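Local coordinates for protein nucleoporin nup120 (Schizosaccharomyces pombe, PDB 4GQ2) that serves as a structural component of the nuclear pore complex, whose nucleoporins can also act as docking partners for transiently associated nuclear transport factors, at residues 364-369 against 375-380; 522-527 against 533-538; 866-871 against 897-902. One frame throughout, in Å; residues are numbered along the deposited sequence.

Contact 1 (364-369 against 375-380); sequences LIIAWK and VIQKCN
W368 reaches across to the end of Q377, two residues further along the partner strand than V375, which it faces directly. The indole NE1 points at the amide oxygen OE1 of Q377 at 3.1 Å, a weak hydrogen bond bent to 143°, with OE1 lying at the edge of the indole, near its plane. The amide itself is turned 68° from the indole, so the two flat groups are far from stacked. Q377 gets there with its CG beside its own backbone N (chi1 -61°) and the chain extended beyond, which leans the amide toward the neighbouring strand and the indole edge; its NE2 makes a further weak bond to the carbonyl of S336. One face of the indole is taken by I366 from its own strand, whose CG2 sits 3.1 Å above the plane toward the rim. I366 also brings CD1 to 4.0 Å from OE1 of Q377. Behind this row the backbones pair at L364 with C379, I366 with Q377 and W368 with V375, each through two hydrogen bonds; the shortest, W368 N to V375 O, is 2.7 Å.

On the other face of the sheet I365, A367, I376 and K378 gather. I365 and K378 run side by side, pointing the same way, CG1 of the isoleucine 3.9 Å from CG of the lysine, while CG2 of I365 meets CG2 of I376 at 4.1 Å. I543 from strand 539-544 packs on I365, I376 and K378. Strand 346-354 flanks 364-369 on its outer side, and strand 390-395 lies beyond 375-380. The alternation of hydrogen-bonded and non-hydrogen-bonded pairs is that of antiparallel strands, and the short link between 361-370 and 373-382 makes them a beta hairpin, in a sheet of the beta-propeller domain.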
ATOM      1  N   LEU A 364      22.442  12.257 -26.902  1.00 50.66           N
ATOM      2  CA  LEU A 364      21.786  13.528 -26.610  1.00 52.49           C
ATOM      3  C   LEU A 364      20.350  13.323 -26.131  1.00 51.14           C
ATOM      4  O   LEU A 364      19.488  12.864 -26.887  1.00 48.93           O
ATOM      5  CB  LEU A 364      21.814  14.459 -27.831  1.00 50.01           C
ATOM      6  CG  LEU A 364      21.336  15.901 -27.599  1.00 58.94           C
ATOM      7  CD1 LEU A 364      22.424  16.741 -26.946  1.00 62.47           C
ATOM      8  CD2 LEU A 364      20.881  16.552 -28.900  1.00 68.02           C
ATOM      9  N   ILE A 365      20.112  13.659 -24.866  1.00 50.73           N
ATOM     10  CA  ILE A 365      18.774  13.583 -24.272  1.00 49.57           C
ATOM     11  C   ILE A 365      18.145  14.974 -24.309  1.00 45.79           C
ATOM     12  O   ILE A 365      18.768  15.958 -23.909  1.00 47.10           O
ATOM     13  CB  ILE A 365      18.813  13.044 -22.819  1.00 48.80           C
ATOM     14  CG1 ILE A 365      19.579  11.718 -22.759  1.00 49.45           C
ATOM     15  CG2 ILE A 365      17.401  12.851 -22.274  1.00 43.84           C
ATOM     16  CD1 ILE A 365      20.230  11.439 -21.421  1.00 48.05           C
ATOM     17  N   ILE A 366      16.913  15.043 -24.798  1.00 45.22           N
ATOM     18  CA  ILE A 366      16.219  16.308 -24.995  1.00 52.15           C
ATOM     19  C   ILE A 366      14.847  16.265 -24.335  1.00 51.13           C
ATOM     20  O   ILE A 366      14.117  15.288 -24.497  1.00 54.13           O
ATOM     21  CB  ILE A 366      16.011  16.602 -26.498  1.00 60.35           C
ATOM     22  CG1 ILE A 366      17.268  16.264 -27.311  1.00 62.94           C
ATOM     23  CG2 ILE A 366      15.588  18.048 -26.705  1.00 51.33           C
ATOM     24  CD1 ILE A 366      17.048  16.235 -28.812  1.00 66.74           C
ATOM     25  N   ALA A 367      14.502  17.333 -23.613  1.00 56.35           N
ATOM     26  CA  ALA A 367      13.178  17.490 -22.994  1.00 47.47           C
ATOM     27  C   ALA A 367      12.367  18.594 -23.669  1.00 49.39           C
ATOM     28  O   ALA A 367      12.834  19.731 -23.808  1.00 50.82           O
ATOM     29  CB  ALA A 367      13.309  17.776 -21.501  1.00 47.49           C
ATOM     30  N   TRP A 368      11.146  18.249 -24.066  1.00 49.08           N
ATOM     31  CA  TRP A 368      10.242  19.175 -24.734  1.00 48.40           C
ATOM     32  C   TRP A 368       9.070  19.511 -23.871  1.00 47.53           C
ATOM     33  O   TRP A 368       8.559  18.664 -23.140  1.00 56.74           O
ATOM     34  CB  TRP A 368       9.773  18.596 -26.065  1.00 51.44           C
ATOM     35  CG  TRP A 368      10.920  18.397 -27.017  1.00 45.47           C
ATOM     36  CD1 TRP A 368      11.630  17.226 -27.258  1.00 53.38           C
ATOM     37  CD2 TRP A 368      11.568  19.416 -27.856  1.00 48.27           C
ATOM     38  NE1 TRP A 368      12.629  17.439 -28.175  1.00 59.86           N
ATOM     39  CE2 TRP A 368      12.647  18.728 -28.575  1.00 51.75           C
ATOM     40  CE3 TRP A 368      11.358  20.775 -28.087  1.00 48.79           C
ATOM     41  CZ2 TRP A 368      13.473  19.392 -29.476  1.00 50.49           C
ATOM     42  CZ3 TRP A 368      12.197  21.436 -28.996  1.00 50.43           C
ATOM     43  CH2 TRP A 368      13.228  20.758 -29.675  1.00 51.78           C
ATOM     44  N   LYS A 369       8.624  20.756 -23.977  1.00 48.75           N
ATOM     45  CA  LYS A 369       7.614  21.316 -23.092  1.00 53.82           C
ATOM     46  C   LYS A 369       6.473  21.911 -23.905  1.00 59.90           C
ATOM     47  O   LYS A 369       6.698  22.516 -24.955  1.00 53.79           O
ATOM     48  CB  LYS A 369       8.268  22.397 -22.223  1.00 55.07           C
ATOM     49  CG  LYS A 369       7.351  23.170 -21.289  1.00 56.35           C
ATOM     50  CD  LYS A 369       8.154  24.209 -20.516  1.00 49.72           C
ATOM     51  CE  LYS A 369       7.402  24.693 -19.285  1.00 55.38           C
ATOM     52  NZ  LYS A 369       8.332  25.071 -18.175  1.00 53.87           N
ATOM     53  N   VAL A 375       7.583  15.841 -23.531  1.00 43.43           N
ATOM     54  CA  VAL A 375       8.168  14.728 -24.285  1.00 41.84           C
ATOM     55  C   VAL A 375       9.676  14.661 -24.078  1.00 42.71           C
ATOM     56  O   VAL A 375      10.368  15.677 -24.125  1.00 48.85           O
ATOM     57  CB  VAL A 375       7.857  14.789 -25.803  1.00 41.98           C
ATOM     58  CG1 VAL A 375       8.521  13.625 -26.535  1.00 38.34           C
ATOM     59  CG2 VAL A 375       6.354  14.754 -26.053  1.00 39.68           C
ATOM     60  N   ILE A 376      10.177  13.457 -23.837  1.00 48.12           N
ATOM     61  CA  ILE A 376      11.614  13.231 -23.744  1.00 49.65           C
ATOM     62  C   ILE A 376      12.077  12.417 -24.949  1.00 50.97           C
ATOM     63  O   ILE A 376      11.450  11.415 -25.313  1.00 49.57           O
ATOM     64  CB  ILE A 376      12.016  12.559 -22.404  1.00 44.95           C
ATOM     65  CG1 ILE A 376      12.069  13.585 -21.269  1.00 47.46           C
ATOM     66  CG2 ILE A 376      13.396  11.930 -22.497  1.00 46.94           C
ATOM     67  CD1 ILE A 376      10.721  13.991 -20.717  1.00 56.89           C
ATOM     68  N   GLN A 377      13.170  12.866 -25.565  1.00 49.91           N
ATOM     69  CA  GLN A 377      13.776  12.161 -26.692  1.00 50.97           C
ATOM     70  C   GLN A 377      15.234  11.822 -26.417  1.00 53.59           C
ATOM     71  O   GLN A 377      15.969  12.632 -25.843  1.00 56.18           O
ATOM     72  CB  GLN A 377      13.728  13.023 -27.953  1.00 64.53           C
ATOM     73  CG  GLN A 377      12.347  13.422 -28.446  1.00 62.33           C
ATOM     74  CD  GLN A 377      12.419  14.354 -29.644  1.00 66.00           C
ATOM     75  OE1 GLN A 377      13.443  15.002 -29.881  1.00 62.36           O
ATOM     76  NE2 GLN A 377      11.333  14.428 -30.407  1.00 61.60           N
ATOM     77  N   LYS A 378      15.645  10.627 -26.835  1.00 56.30           N
ATOM     78  CA  LYS A 378      17.057  10.253 -26.877  1.00 55.13           C
ATOM     79  C   LYS A 378      17.519  10.094 -28.323  1.00 67.74           C
ATOM     80  O   LYS A 378      16.764   9.616 -29.177  1.00 66.46           O
ATOM     81  CB  LYS A 378      17.299   8.943 -26.133  1.00 57.96           C
ATOM     82  CG  LYS A 378      17.483   9.079 -24.637  1.00 63.48           C
ATOM     83  CD  LYS A 378      17.805   7.729 -24.011  1.00 69.11           C
ATOM     84  CE  LYS A 378      18.057   7.863 -22.516  1.00 68.00           C
ATOM     85  NZ  LYS A 378      18.223   6.546 -21.841  1.00 74.16           N
ATOM     86  N   CYS A 379      18.760  10.495 -28.588  1.00 65.59           N
ATOM     87  CA  CYS A 379      19.397  10.254 -29.877  1.00 54.91           C
ATOM     88  C   CYS A 379      20.754   9.599 -29.700  1.00 65.30           C
ATOM     89  O   CYS A 379      21.646  10.158 -29.055  1.00 62.28           O
ATOM     90  CB  CYS A 379      19.566  11.550 -30.674  1.00 69.85           C
ATOM     91  SG  CYS A 379      20.737  11.420 -32.057  1.00 64.16           S
ATOM     92  N   ASN A 380      20.893   8.409 -30.275  1.00 75.13           N
ATOM     93  CA  ASN A 380      22.189   7.770 -30.415  1.00 72.12           C
ATOM     94  C   ASN A 380      22.834   8.206 -31.719  1.00 71.50           C
ATOM     95  O   ASN A 380      22.419   7.784 -32.808  1.00 72.02           O
ATOM     96  CB  ASN A 380      22.064   6.245 -30.356  1.00 82.33           C
ATOM     97  CG  ASN A 380      22.542   5.669 -29.035  1.00 93.06           C
ATOM     98  OD1 ASN A 380      21.777   5.033 -28.311  1.00 89.91           O
ATOM     99  ND2 ASN A 380      23.817   5.888 -28.717  1.00 99.03           N
TER

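Contact 2 (522-527 against 533-538); sequences SINFDP and YINYAN
A beta hairpin of the propeller domain, strands 520-525 and 532-536, brings S522, I523 and N524 against N535, I534 and Y533. S522 with N535 and N524 with Y533 are hydrogen-bonded pairs, with the non-hydrogen-bonded pair I523-I534 between them. At the N524 pair, Y533 N reaches N524 O at 2.7 Å and N524 N returns to Y533 O at 2.9 Å. The S522 pair is lopsided: N535 N gives a 2.8 Å bond to S522 O, but the reverse bond, from S522 N to N535 O, is weak at 3.4 Å.

A side-chain bond adds to this pair. N535 ND2 donates to S522 OG at 2.8 Å, with the hydroxyl 16° out of the amide plane. With chi1 at 77°, OG of S522 sits between its backbone N and carbonyl carbon, turned to meet this donor, and it also bonds to the carbonyl of A60. R75 makes a weak bond to OD1 of N535. A leucine in place of N535 would probably leave the S522 hydroxyl without its amide donor and take from R75 the weak bond to OD1.

Further along, D526 lies beside Y533, its CB 3.8 Å from CE1 at the ring edge; its carboxylate bonds to N529 and T73, while the tyrosine hydroxyl bonds to V89 O.

Strand 539-544 continues the sheet beyond 532-536, with V540 touching both Y533 and N535. V62 of strand 59-64 packs on those same two side chains and gives its backbone N to N524 OD1, whereas D349 and Q351 of strand 346-354 meet the S522-F525 run.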
ATOM      1  N   SER A 522      13.837  20.946 -15.764  1.00 47.44           N
ATOM      2  CA  SER A 522      15.198  20.644 -16.158  1.00 38.86           C
ATOM      3  C   SER A 522      15.409  19.146 -16.215  1.00 44.42           C
ATOM      4  O   SER A 522      14.553  18.381 -15.767  1.00 39.46           O
ATOM      5  CB  SER A 522      16.188  21.255 -15.172  1.00 35.88           C
ATOM      6  OG  SER A 522      16.240  20.489 -13.982  1.00 37.26           O
ATOM      7  N   ILE A 523      16.553  18.749 -16.782  1.00 38.27           N
ATOM      8  CA  ILE A 523      17.040  17.373 -16.739  1.00 42.53           C
ATOM      9  C   ILE A 523      18.542  17.367 -16.411  1.00 50.00           C
ATOM     10  O   ILE A 523      19.255  18.329 -16.719  1.00 52.43           O
ATOM     11  CB  ILE A 523      16.744  16.585 -18.045  1.00 44.14           C
ATOM     12  CG1 ILE A 523      17.536  17.138 -19.240  1.00 47.39           C
ATOM     13  CG2 ILE A 523      15.246  16.548 -18.348  1.00 38.04           C
ATOM     14  CD1 ILE A 523      17.629  16.168 -20.404  1.00 41.84           C
ATOM     15  N   ASN A 524      19.012  16.305 -15.758  1.00 43.12           N
ATOM     16  CA  ASN A 524      20.424  16.179 -15.400  1.00 46.54           C
ATOM     17  C   ASN A 524      20.898  14.753 -15.528  1.00 56.95           C
ATOM     18  O   ASN A 524      20.317  13.846 -14.924  1.00 52.29           O
ATOM     19  CB  ASN A 524      20.686  16.620 -13.958  1.00 44.80           C
ATOM     20  CG  ASN A 524      20.327  18.063 -13.704  1.00 48.49           C
ATOM     21  OD1 ASN A 524      19.249  18.357 -13.183  1.00 46.86           O
ATOM     22  ND2 ASN A 524      21.233  18.976 -14.058  1.00 49.14           N
ATOM     23  N   PHE A 525      21.960  14.557 -16.307  1.00 60.71           N
ATOM     24  CA  PHE A 525      22.632  13.271 -16.361  1.00 55.94           C
ATOM     25  C   PHE A 525      23.539  13.183 -15.149  1.00 54.47           C
ATOM     26  O   PHE A 525      24.276  14.120 -14.845  1.00 58.97           O
ATOM     27  CB  PHE A 525      23.438  13.116 -17.653  1.00 59.62           C
ATOM     28  CG  PHE A 525      24.145  11.791 -17.775  1.00 56.36           C
ATOM     29  CD1 PHE A 525      23.449  10.645 -18.160  1.00 59.27           C
ATOM     30  CD2 PHE A 525      25.509  11.688 -17.515  1.00 49.01           C
ATOM     31  CE1 PHE A 525      24.096   9.421 -18.277  1.00 48.49           C
ATOM     32  CE2 PHE A 525      26.161  10.466 -17.627  1.00 45.49           C
ATOM     33  CZ  PHE A 525      25.453   9.333 -18.007  1.00 48.03           C
ATOM     34  N   ASP A 526      23.446  12.068 -14.437  1.00 56.63           N
ATOM     35  CA  ASP A 526      24.317  11.800 -13.316  1.00 55.88           C
ATOM     36  C   ASP A 526      25.298  10.739 -13.784  1.00 61.94           C
ATOM     37  O   ASP A 526      24.893   9.606 -14.065  1.00 70.19           O
ATOM     38  CB  ASP A 526      23.511  11.312 -12.111  1.00 63.67           C
ATOM     39  CG  ASP A 526      24.373  11.061 -10.880  1.00 70.98           C
ATOM     40  OD1 ASP A 526      25.579  11.374 -10.896  1.00 78.47           O
ATOM     41  OD2 ASP A 526      23.833  10.551  -9.879  1.00 93.39           O
ATOM     42  N   PRO A 527      26.586  11.109 -13.904  1.00 64.17           N
ATOM     43  CA  PRO A 527      27.617  10.157 -14.325  1.00 71.49           C
ATOM     44  C   PRO A 527      28.013   9.203 -13.202  1.00 68.38           C
ATOM     45  O   PRO A 527      28.435   8.075 -13.475  1.00 75.02           O
ATOM     46  CB  PRO A 527      28.794  11.057 -14.710  1.00 75.04           C
ATOM     47  CG  PRO A 527      28.610  12.294 -13.898  1.00 77.11           C
ATOM     48  CD  PRO A 527      27.129  12.466 -13.696  1.00 68.72           C
ATOM     49  N   TYR A 533      18.235  12.194 -14.447  1.00 53.51           N
ATOM     50  CA  TYR A 533      17.121  12.708 -13.668  1.00 44.31           C
ATOM     51  C   TYR A 533      16.288  13.664 -14.506  1.00 40.99           C
ATOM     52  O   TYR A 533      16.825  14.441 -15.288  1.00 53.37           O
ATOM     53  CB  TYR A 533      17.642  13.447 -12.435  1.00 41.30           C
ATOM     54  CG  TYR A 533      18.242  12.558 -11.371  1.00 49.03           C
ATOM     55  CD1 TYR A 533      19.573  12.137 -11.449  1.00 45.87           C
ATOM     56  CD2 TYR A 533      17.487  12.150 -10.270  1.00 45.73           C
ATOM     57  CE1 TYR A 533      20.129  11.327 -10.470  1.00 47.32           C
ATOM     58  CE2 TYR A 533      18.035  11.339  -9.289  1.00 43.40           C
ATOM     59  CZ  TYR A 533      19.353  10.930  -9.391  1.00 49.55           C
ATOM     60  OH  TYR A 533      19.902  10.129  -8.410  1.00 49.14           O
ATOM     61  N   ILE A 534      14.975  13.592 -14.329  1.00 40.38           N
ATOM     62  CA  ILE A 534      14.029  14.500 -14.965  1.00 41.70           C
ATOM     63  C   ILE A 534      13.325  15.269 -13.863  1.00 40.87           C
ATOM     64  O   ILE A 534      12.695  14.665 -12.993  1.00 43.17           O
ATOM     65  CB  ILE A 534      12.968  13.733 -15.779  1.00 40.37           C
ATOM     66  CG1 ILE A 534      13.627  12.887 -16.869  1.00 45.17           C
ATOM     67  CG2 ILE A 534      11.967  14.697 -16.383  1.00 40.38           C
ATOM     68  CD1 ILE A 534      12.779  11.716 -17.320  1.00 56.83           C
ATOM     69  N   ASN A 535      13.416  16.596 -13.910  1.00 40.60           N
ATOM     70  CA  ASN A 535      12.891  17.432 -12.834  1.00 36.55           C
ATOM     71  C   ASN A 535      11.610  18.154 -13.193  1.00 36.95           C
ATOM     72  O   ASN A 535      11.607  19.046 -14.049  1.00 45.92           O
ATOM     73  CB  ASN A 535      13.959  18.422 -12.365  1.00 38.76           C
ATOM     74  CG  ASN A 535      15.213  17.726 -11.896  1.00 42.34           C
ATOM     75  OD1 ASN A 535      15.163  16.899 -10.985  1.00 40.51           O
ATOM     76  ND2 ASN A 535      16.346  18.043 -12.524  1.00 42.56           N
ATOM     77  N   TYR A 536      10.520  17.743 -12.547  1.00 35.79           N
ATOM     78  CA  TYR A 536       9.217  18.385 -12.710  1.00 32.15           C
ATOM     79  C   TYR A 536       9.013  19.320 -11.534  1.00 31.44           C
ATOM     80  O   TYR A 536       9.803  19.307 -10.598  1.00 31.32           O
ATOM     81  CB  TYR A 536       8.081  17.352 -12.778  1.00 34.17           C
ATOM     82  CG  TYR A 536       8.176  16.391 -13.949  1.00 37.50           C
ATOM     83  CD1 TYR A 536       7.696  16.750 -15.204  1.00 34.46           C
ATOM     84  CD2 TYR A 536       8.742  15.124 -13.798  1.00 40.50           C
ATOM     85  CE1 TYR A 536       7.782  15.887 -16.279  1.00 35.61           C
ATOM     86  CE2 TYR A 536       8.822  14.245 -14.869  1.00 38.95           C
ATOM     87  CZ  TYR A 536       8.346  14.638 -16.109  1.00 43.41           C
ATOM     88  OH  TYR A 536       8.419  13.790 -17.183  1.00 49.06           O
ATOM     89  N   ALA A 537       7.940  20.105 -11.577  1.00 37.50           N
ATOM     90  CA  ALA A 537       7.689  21.147 -10.585  1.00 37.66           C
ATOM     91  C   ALA A 537       7.343  20.625  -9.193  1.00 40.78           C
ATOM     92  O   ALA A 537       7.390  21.392  -8.225  1.00 45.05           O
ATOM     93  CB  ALA A 537       6.613  22.104 -11.083  1.00 38.13           C
ATOM     94  N   ASN A 538       6.979  19.346  -9.084  1.00 35.22           N
ATOM     95  CA  ASN A 538       6.836  18.711  -7.757  1.00 43.32           C
ATOM     96  C   ASN A 538       7.112  17.207  -7.741  1.00 46.51           C
ATOM     97  O   ASN A 538       6.639  16.483  -6.862  1.00 43.39           O
ATOM     98  CB  ASN A 538       5.513  19.096  -7.035  1.00 31.74           C
ATOM     99  CG  ASN A 538       4.295  18.304  -7.508  1.00 37.19           C
ATOM    100  OD1 ASN A 538       3.258  18.296  -6.831  1.00 39.04           O
ATOM    101  ND2 ASN A 538       4.402  17.646  -8.656  1.00 28.47           N
TER

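Contact 3 (866-871 against 897-902); sequences TSLVLY and SCYYLH
T866 begins the segment with its methyl turned to the tyrosine hydroxyl: CG2 lies 3.3 Å from Y899 OH, the two side chains crossing at about a right angle. The threonine has OG1 opposite its backbone N (chi1 -170°), which leaves CG2 between N and the carbonyl carbon, on the side of the ring; OG1 bonds to the carbonyl of P840. The carbonyl O of T866 also approaches the outer end of the ring, obliquely, 3.3 Å from CE2. The hydroxyl itself has its bond to the carbonyl of F863, at the close of helix 856-864.

S867 lays its backbone over the ring. Its CA stands 4.0 Å from the centroid of Y899, 17° off the ring normal, a CH-pi contact. Its OG turns back to accept from V869 N at 3.2 Å, an ST turn.

L868 comes next, with its backbone N 3.6 Å above the plane of the same face and offset toward the rim. Its CB packs against CD1 of Y899 at 3.7 Å, and CD2 adds a further touch along CD1 and CE1. From here a type I turn runs to Y871, secured by a bond from Y871 N to L868 O of 2.9 Å, and carries the chain away from the tyrosine.

Y899, its CG anti to the backbone N, thus extends from helix 895-909 so that one ring face lies under S867 and L868, with T866 at the hydroxyl end. The loop follows helix 856-864 and precedes helix 881-889. Helix 840-852 meets it through V843 on T866 and Y844 on L868, while F883 of helix 881-889 touches both L868 and C898, bridging loop and helix 895-909 within the HEAT-repeat region.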
ATOM      1  N   THR A 866       1.219 -28.478  12.832  1.00 45.23           N
ATOM      2  CA  THR A 866       2.538 -28.463  12.201  1.00 37.79           C
ATOM      3  C   THR A 866       3.616 -28.947  13.160  1.00 41.64           C
ATOM      4  O   THR A 866       3.360 -29.155  14.346  1.00 40.71           O
ATOM      5  CB  THR A 866       2.923 -27.064  11.669  1.00 34.58           C
ATOM      6  OG1 THR A 866       4.110 -27.169  10.873  1.00 41.90           O
ATOM      7  CG2 THR A 866       3.191 -26.085  12.808  1.00 27.74           C
ATOM      8  N   SER A 867       4.823 -29.117  12.628  1.00 40.68           N
ATOM      9  CA  SER A 867       5.980 -29.532  13.403  1.00 44.22           C
ATOM     10  C   SER A 867       7.238 -28.976  12.753  1.00 44.37           C
ATOM     11  O   SER A 867       7.312 -28.871  11.532  1.00 54.21           O
ATOM     12  CB  SER A 867       6.057 -31.059  13.452  1.00 43.63           C
ATOM     13  OG  SER A 867       7.160 -31.482  14.230  1.00 46.59           O
ATOM     14  N   LEU A 868       8.219 -28.623  13.576  1.00 36.81           N
ATOM     15  CA  LEU A 868       9.528 -28.184  13.099  1.00 39.06           C
ATOM     16  C   LEU A 868      10.564 -29.333  13.060  1.00 46.94           C
ATOM     17  O   LEU A 868      11.765 -29.102  12.926  1.00 54.01           O
ATOM     18  CB  LEU A 868      10.027 -27.031  13.973  1.00 36.83           C
ATOM     19  CG  LEU A 868       9.958 -25.576  13.475  1.00 38.06           C
ATOM     20  CD1 LEU A 868       8.968 -25.337  12.346  1.00 29.63           C
ATOM     21  CD2 LEU A 868       9.698 -24.623  14.625  1.00 33.13           C
ATOM     22  N   VAL A 869      10.082 -30.568  13.147  1.00 46.58           N
ATOM     23  CA  VAL A 869      10.947 -31.755  13.269  1.00 56.30           C
ATOM     24  C   VAL A 869      11.993 -31.897  12.149  1.00 51.93           C
ATOM     25  O   VAL A 869      13.102 -32.379  12.385  1.00 52.22           O
ATOM     26  CB  VAL A 869      10.094 -33.038  13.464  1.00 52.18           C
ATOM     27  CG1 VAL A 869      10.752 -34.270  12.858  1.00 73.63           C
ATOM     28  CG2 VAL A 869       9.809 -33.248  14.940  1.00 44.34           C
ATOM     29  N   LEU A 870      11.649 -31.448  10.946  1.00 51.60           N
ATOM     30  CA  LEU A 870      12.555 -31.546   9.803  1.00 48.46           C
ATOM     31  C   LEU A 870      13.406 -30.292   9.583  1.00 42.91           C
ATOM     32  O   LEU A 870      14.110 -30.189   8.581  1.00 52.72           O
ATOM     33  CB  LEU A 870      11.776 -31.905   8.528  1.00 45.75           C
ATOM     34  CG  LEU A 870      10.968 -33.212   8.577  1.00 57.92           C
ATOM     35  CD1 LEU A 870      10.030 -33.350   7.381  1.00 55.09           C
ATOM     36  CD2 LEU A 870      11.883 -34.426   8.703  1.00 55.80           C
ATOM     37  N   TYR A 871      13.376 -29.363  10.535  1.00 47.84           N
ATOM     38  CA  TYR A 871      13.966 -28.036  10.330  1.00 44.91           C
ATOM     39  C   TYR A 871      14.934 -27.589  11.433  1.00 41.06           C
ATOM     40  O   TYR A 871      15.166 -26.395  11.628  1.00 46.43           O
ATOM     41  CB  TYR A 871      12.848 -26.998  10.069  1.00 49.48           C
ATOM     42  CG  TYR A 871      11.940 -27.405   8.925  1.00 46.63           C
ATOM     43  CD1 TYR A 871      12.258 -27.081   7.611  1.00 62.90           C
ATOM     44  CD2 TYR A 871      10.795 -28.167   9.152  1.00 50.02           C
ATOM     45  CE1 TYR A 871      11.449 -27.479   6.554  1.00 70.59           C
ATOM     46  CE2 TYR A 871       9.982 -28.574   8.104  1.00 49.78           C
ATOM     47  CZ  TYR A 871      10.311 -28.226   6.806  1.00 64.04           C
ATOM     48  OH  TYR A 871       9.507 -28.625   5.759  1.00 64.94           O
ATOM     49  N   SER A 897       9.575 -33.734  20.931  1.00 44.52           N
ATOM     50  CA  SER A 897       9.646 -33.204  22.294  1.00 40.96           C
ATOM     51  C   SER A 897      10.285 -31.825  22.338  1.00 43.64           C
ATOM     52  O   SER A 897       9.781 -30.930  23.030  1.00 42.66           O
ATOM     53  CB  SER A 897      10.412 -34.163  23.211  1.00 45.62           C
ATOM     54  OG  SER A 897       9.617 -35.284  23.552  1.00 47.65           O
ATOM     55  N   CYS A 898      11.391 -31.661  21.602  1.00 43.43           N
ATOM     56  CA  CYS A 898      12.088 -30.370  21.497  1.00 46.59           C
ATOM     57  C   CYS A 898      11.147 -29.267  21.016  1.00 44.35           C
ATOM     58  O   CYS A 898      11.140 -28.159  21.560  1.00 41.12           O
ATOM     59  CB  CYS A 898      13.288 -30.479  20.550  1.00 48.16           C
ATOM     60  SG  CYS A 898      14.705 -31.377  21.229  1.00 49.84           S
ATOM     61  N   TYR A 899      10.356 -29.596  19.997  1.00 45.87           N
ATOM     62  CA  TYR A 899       9.361 -28.698  19.435  1.00 39.40           C
ATOM     63  C   TYR A 899       8.330 -28.332  20.500  1.00 39.35           C
ATOM     64  O   TYR A 899       8.072 -27.147  20.726  1.00 47.79           O
ATOM     65  CB  TYR A 899       8.717 -29.340  18.192  1.00 39.75           C
ATOM     66  CG  TYR A 899       7.567 -28.560  17.575  1.00 42.85           C
ATOM     67  CD1 TYR A 899       7.786 -27.336  16.944  1.00 37.56           C
ATOM     68  CD2 TYR A 899       6.257 -29.069  17.600  1.00 39.76           C
ATOM     69  CE1 TYR A 899       6.739 -26.632  16.370  1.00 40.50           C
ATOM     70  CE2 TYR A 899       5.204 -28.374  17.029  1.00 34.36           C
ATOM     71  CZ  TYR A 899       5.451 -27.152  16.420  1.00 41.46           C
ATOM     72  OH  TYR A 899       4.418 -26.445  15.851  1.00 38.27           O
ATOM     73  N   TYR A 900       7.770 -29.337  21.173  1.00 38.27           N
ATOM     74  CA  TYR A 900       6.795 -29.092  22.244  1.00 43.87           C
ATOM     75  C   TYR A 900       7.381 -28.318  23.436  1.00 49.92           C
ATOM     76  O   TYR A 900       6.686 -27.490  24.041  1.00 51.65           O
ATOM     77  CB  TYR A 900       6.132 -30.394  22.708  1.00 41.19           C
ATOM     78  CG  TYR A 900       5.157 -31.004  21.714  1.00 38.05           C
ATOM     79  CD1 TYR A 900       4.347 -30.203  20.907  1.00 41.94           C
ATOM     80  CD2 TYR A 900       5.028 -32.388  21.603  1.00 38.54           C
ATOM     81  CE1 TYR A 900       3.451 -30.764  20.002  1.00 37.42           C
ATOM     82  CE2 TYR A 900       4.134 -32.956  20.708  1.00 40.67           C
ATOM     83  CZ  TYR A 900       3.350 -32.140  19.908  1.00 40.81           C
ATOM     84  OH  TYR A 900       2.467 -32.703  19.020  1.00 42.24           O
ATOM     85  N   LEU A 901       8.652 -28.582  23.763  1.00 46.49           N
ATOM     86  CA  LEU A 901       9.385 -27.790  24.760  1.00 49.99           C
ATOM     87  C   LEU A 901       9.496 -26.332  24.314  1.00 48.37           C
ATOM     88  O   LEU A 901       9.223 -25.411  25.090  1.00 44.10           O
ATOM     89  CB  LEU A 901      10.796 -28.345  24.995  1.00 46.96           C
ATOM     90  CG  LEU A 901      11.445 -28.277  26.393  1.00 51.90           C
ATOM     91  CD1 LEU A 901      12.966 -28.170  26.277  1.00 46.79           C
ATOM     92  CD2 LEU A 901      10.910 -27.173  27.301  1.00 38.82           C
ATOM     93  N   HIS A 902       9.911 -26.129  23.065  1.00 42.45           N
ATOM     94  CA  HIS A 902       9.997 -24.785  22.516  1.00 39.55           C
ATOM     95  C   HIS A 902       8.677 -24.066  22.583  1.00 34.67           C
ATOM     96  O   HIS A 902       8.609 -22.918  23.011  1.00 32.16           O
ATOM     97  CB  HIS A 902      10.490 -24.819  21.085  1.00 37.07           C
ATOM     98  CG  HIS A 902      10.402 -23.487  20.397  1.00 39.22           C
ATOM     99  ND1 HIS A 902       9.605 -23.274  19.338  1.00 40.00           N
ATOM    100  CD2 HIS A 902      11.024 -22.275  20.672  1.00 40.77           C
ATOM    101  CE1 HIS A 902       9.722 -21.997  18.944  1.00 41.49           C
ATOM    102  NE2 HIS A 902      10.587 -21.386  19.763  1.00 41.19           N
TER

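How the contacts relate
Going from the N terminus, the chain first closes contact 1, a hairpin with a short turn, then runs through a helical excursion before closing contact 2, another short hairpin, and finally reaches contact 3, which spans helix 881-889. The three follow in series; none nests within or crosses another. Contacts 1 and 2 belong to one mixed sheet of the propeller domain, their centres about 12 Å apart, and they touch directly: I523 lays CG2 3.9 Å from CB of A367. Contact 3 is separate, its centre about 61 Å from that of contact 1, and joins a loop to a helix in the HEAT-repeat region.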